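Non-reducing end alpha-L-arabinofuranosidase BoGH43B (Bacteroides ovatus, PDB 5JOZ) removes terminal non-reducing alpha-L-arabinofuranosyl residues from the side branches of xyloglucan, turning 'S' units into 'X' units. Local coordinates at residues 402-405 with 410-413; 412-417 with 447-452. One frame throughout, in Å; residues are numbered along the deposited sequence.

Interaction 1: 402-405 with 410-413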
# COMPACT_ATOMS: atom_id res chain seq x y z
N LEU A 402 -2.02 -11.71 22.04
CA LEU A 402 -2.54 -13.06 21.81
C LEU A 402 -3.11 -13.74 23.05
O LEU A 402 -2.69 -13.45 24.17
CB LEU A 402 -1.45 -13.96 21.25
CG LEU A 402 -0.68 -13.40 20.04
CD1 LEU A 402 0.46 -14.34 19.65
CD2 LEU A 402 -1.60 -13.16 18.86
N ILE A 403 -4.06 -14.64 22.81
CA ILE A 403 -4.58 -15.57 23.78
C ILE A 403 -3.82 -16.87 23.57
O ILE A 403 -3.75 -17.36 22.44
CB ILE A 403 -6.07 -15.88 23.58
CG1 ILE A 403 -6.90 -14.60 23.71
CG2 ILE A 403 -6.56 -16.95 24.57
CD1 ILE A 403 -8.32 -14.75 23.24
N THR A 404 -3.29 -17.42 24.67
CA THR A 404 -2.52 -18.67 24.66
C THR A 404 -2.67 -19.39 26.02
O THR A 404 -3.49 -18.96 26.86
CB THR A 404 -1.03 -18.40 24.33
OG1 THR A 404 -0.31 -19.64 24.21
CG2 THR A 404 -0.37 -17.54 25.38
N GLU A 405 -1.90 -20.45 26.24
CA GLU A 405 -1.92 -21.22 27.48
C GLU A 405 -0.52 -21.18 28.09
O GLU A 405 0.46 -21.46 27.41
CB GLU A 405 -2.36 -22.67 27.21
CG GLU A 405 -2.79 -23.47 28.45
CD GLU A 405 -4.23 -23.21 28.90
OE1 GLU A 405 -4.62 -23.76 29.96
OE2 GLU A 405 -4.99 -22.48 28.22
N ARG A 410 -5.10 -20.27 30.93
CA ARG A 410 -5.36 -19.54 29.71
C ARG A 410 -5.05 -18.10 30.02
O ARG A 410 -5.47 -17.60 31.07
CB ARG A 410 -6.81 -19.71 29.34
CG ARG A 410 -7.18 -19.21 27.96
CD ARG A 410 -8.64 -19.52 27.75
NE ARG A 410 -9.25 -18.74 26.69
CZ ARG A 410 -10.26 -17.89 26.82
NH1 ARG A 410 -10.84 -17.64 27.98
NH2 ARG A 410 -10.69 -17.27 25.73
N VAL A 411 -4.32 -17.43 29.13
CA VAL A 411 -3.81 -16.08 29.40
C VAL A 411 -3.94 -15.17 28.19
O VAL A 411 -4.02 -15.63 27.05
CB VAL A 411 -2.33 -16.11 29.84
CG1 VAL A 411 -2.12 -17.02 31.04
CG2 VAL A 411 -1.40 -16.55 28.70
N ALA A 412 -3.93 -13.87 28.46
CA ALA A 412 -3.75 -12.85 27.43
C ALA A 412 -2.29 -12.41 27.50
O ALA A 412 -1.77 -12.19 28.59
CB ALA A 412 -4.67 -11.68 27.67
N MET A 413 -1.65 -12.29 26.34
CA MET A 413 -0.23 -12.04 26.24
C MET A 413 0.03 -10.90 25.25
O MET A 413 -0.47 -10.93 24.13
CB MET A 413 0.50 -13.31 25.77
CG MET A 413 1.99 -13.16 25.49
SD MET A 413 2.87 -14.69 25.12
CE MET A 413 2.07 -15.21 23.60
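The guanidinium of Arg410 is met obliquely by Ile403, whose CG2 lies 3.9 Å from Arg410 NE. The second flat group, the Glu405 carboxylate, is turned 29° from the guanidinium plane but does not pair with it: Glu405 OE2 stays 5.9 Å from Arg410 NE. Instead the glutamate folds back at chi2 (82°) and lays OE2 against the start of the arginine side chain, 3.3 Å from Arg410 CA. The extended arginine side chain carries the guanidinium away from the carboxylate, and its NE, NH1 and NH2 give hydrogen bonds to the carbonyls of Phe378, Pro431 and Gly434. Replacing Glu405 by an alanine is likely to leave CA and CB of Arg410 less covered on this side and to remove a nearby negative charge.

Ile403, Glu405, Arg410 and Ala412 point to one face, and Leu402, Thr404, Val411 and Met413 to the opposite one. Thr404 and Val411 lie side by side, their CG2 methyls 3.6 Å apart. Met413 bends at its last torsion and brings CE to 3.8 Å from Thr404 CG2. Thr404 OG1 bonds to the carbonyl of Glu385. Leu402 with Met413 and Thr404 with Val411 each make two backbone hydrogen bonds; Ile403 with Ala412 and Glu405 with Arg410 are non-hydrogen-bonded pairs. This alternation marks an antiparallel pair, and the short link makes it a twisted beta hairpin, here in the concanavalin A-like domain.

Interaction 2: 412-417 with 447-452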
# COMPACT_ATOMS: atom_id res chain seq x y z
N ALA A 412 -3.93 -13.87 28.46
CA ALA A 412 -3.75 -12.85 27.43
C ALA A 412 -2.29 -12.41 27.50
O ALA A 412 -1.77 -12.19 28.59
CB ALA A 412 -4.67 -11.68 27.67
N MET A 413 -1.65 -12.29 26.34
CA MET A 413 -0.23 -12.04 26.24
C MET A 413 0.03 -10.90 25.25
O MET A 413 -0.47 -10.93 24.13
CB MET A 413 0.50 -13.31 25.77
CG MET A 413 1.99 -13.16 25.49
SD MET A 413 2.87 -14.69 25.12
CE MET A 413 2.07 -15.21 23.60
N ILE A 414 0.80 -9.89 25.68
CA ILE A 414 1.45 -8.94 24.77
C ILE A 414 2.89 -9.41 24.63
O ILE A 414 3.57 -9.58 25.63
CB ILE A 414 1.36 -7.44 25.21
CG1 ILE A 414 2.08 -6.52 24.20
CG2 ILE A 414 1.95 -7.18 26.59
CD1 ILE A 414 1.59 -6.64 22.78
N ARG A 415 3.33 -9.65 23.40
CA ARG A 415 4.66 -10.16 23.15
C ARG A 415 5.31 -9.34 22.04
O ARG A 415 4.80 -9.30 20.91
CB ARG A 415 4.60 -11.63 22.77
CG ARG A 415 5.96 -12.32 22.69
CD ARG A 415 5.80 -13.76 22.23
NE ARG A 415 5.22 -13.81 20.88
CZ ARG A 415 4.68 -14.89 20.31
NH1 ARG A 415 4.62 -16.07 20.94
NH2 ARG A 415 4.18 -14.78 19.09
N LYS A 416 6.44 -8.73 22.36
CA LYS A 416 7.10 -7.78 21.48
C LYS A 416 8.29 -8.46 20.81
O LYS A 416 9.22 -8.87 21.49
CB LYS A 416 7.55 -6.56 22.29
CG LYS A 416 6.46 -5.96 23.17
CD LYS A 416 6.97 -4.78 23.98
CE LYS A 416 6.04 -4.48 25.15
NZ LYS A 416 6.59 -3.42 26.05
N THR A 417 8.24 -8.58 19.49
CA THR A 417 9.31 -9.15 18.68
C THR A 417 9.96 -8.04 17.86
O THR A 417 9.27 -7.33 17.14
CB THR A 417 8.74 -10.20 17.71
OG1 THR A 417 8.24 -11.32 18.45
CG2 THR A 417 9.80 -10.69 16.72
N TYR A 447 1.52 2.53 21.12
CA TYR A 447 0.43 1.57 21.07
C TYR A 447 0.21 1.13 22.49
O TYR A 447 1.19 0.85 23.20
CB TYR A 447 0.83 0.35 20.27
CG TYR A 447 1.05 0.59 18.81
CD1 TYR A 447 -0.03 0.80 17.96
CD2 TYR A 447 2.32 0.55 18.26
CE1 TYR A 447 0.15 0.99 16.60
CE2 TYR A 447 2.51 0.74 16.90
CZ TYR A 447 1.42 0.97 16.08
OH TYR A 447 1.61 1.17 14.73
N THR A 448 -1.06 1.07 22.91
CA THR A 448 -1.44 0.52 24.20
C THR A 448 -2.36 -0.68 23.97
O THR A 448 -3.26 -0.62 23.13
CB THR A 448 -2.12 1.58 25.08
OG1 THR A 448 -1.24 2.71 25.19
CG2 THR A 448 -2.41 1.04 26.49
N PHE A 449 -2.10 -1.76 24.71
CA PHE A 449 -2.75 -3.07 24.52
C PHE A 449 -3.62 -3.41 25.74
O PHE A 449 -3.13 -3.40 26.87
CB PHE A 449 -1.68 -4.14 24.34
CG PHE A 449 -0.77 -3.89 23.17
CD1 PHE A 449 0.40 -3.15 23.33
CD2 PHE A 449 -1.10 -4.39 21.91
CE1 PHE A 449 1.23 -2.91 22.24
CE2 PHE A 449 -0.26 -4.16 20.82
CZ PHE A 449 0.90 -3.42 20.98
N GLU A 450 -4.90 -3.73 25.49
CA GLU A 450 -5.92 -3.90 26.54
C GLU A 450 -6.77 -5.16 26.30
O GLU A 450 -6.95 -5.58 25.16
CB GLU A 450 -6.85 -2.67 26.60
CG GLU A 450 -6.15 -1.31 26.74
CD GLU A 450 -5.93 -0.54 25.42
OE1 GLU A 450 -6.01 -1.13 24.31
OE2 GLU A 450 -5.66 0.69 25.49
N ILE A 451 -7.29 -5.74 27.39
CA ILE A 451 -8.12 -6.93 27.34
C ILE A 451 -9.36 -6.79 28.23
O ILE A 451 -9.35 -6.07 29.23
CB ILE A 451 -7.33 -8.20 27.75
CG1 ILE A 451 -6.86 -8.10 29.21
CG2 ILE A 451 -6.15 -8.40 26.81
CD1 ILE A 451 -5.92 -9.19 29.67
N LYS A 452 -10.44 -7.46 27.83
CA LYS A 452 -11.66 -7.55 28.63
C LYS A 452 -12.33 -8.94 28.51
O LYS A 452 -12.53 -9.47 27.41
CB LYS A 452 -12.67 -6.45 28.26
CG LYS A 452 -13.92 -6.48 29.13
CD LYS A 452 -14.85 -5.30 28.91
CE LYS A 452 -15.86 -5.19 30.04
NZ LYS A 452 -16.75 -4.01 29.85
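Ile414 reaches from strand 409-418 onto the ring of Phe449. Its CB points toward strand 446-453. CG1 stands anti to the backbone N (chi1 179°) and comes to 3.9 Å from Phe449 CD1. The chain then turns at chi2 (56°), and this sets CD1 over the ring. CD1 lies 3.4 Å from the Phe449 ring centroid and only 4° off the ring normal. It is therefore nearly equidistant from all six ring carbons, a centred CH-pi contact over one face.

The second pair is Ala412 and Ile451. Ala412 CB meets Ile451 CD1 at 3.4 Å, tighter than usual for two carbons, and Ile451 CG2 at 3.7 Å. The alanine methyl thus touches both branches of the isoleucine.

No hydrogen bond joins the segments. The closest CA atoms are 7.2 Å apart, between Ile414 and Phe449. All four touching residues are buried. The touching parts run in opposite directions, but on two different sheets, so this is face-to-face packing in the core of a beta sandwich. Phe449 also touches Tyr399 of strand 397-406 and Ile440 of strand 436-442. Ile414 rests on Thr426 of strand 421-429, and Ile451 on Leu438 of strand 436-442.

How the interactions relate
Well beyond the N terminus, in the C-terminal domain, the chain runs along strand 397-406, turns, and returns along strand 409-418. Interaction 1 closes this short hairpin, with four residues between its segments. Interaction 2 starts on the returning strand, sharing Ala412 and Met413 with interaction 1. The chain then passes through strands 421-429 and 436-442 before strand 446-453 closes the longer loop of 29 residues. The loops follow one another and neither nests in the other; only the flanking segments overlap, at Ala412 and Met413. Interaction 1 ties neighbours within one sheet; interaction 2 ties that sheet to the other. They also touch directly, where Leu402 CD1 packs 3.8 Å from Arg415 NH2.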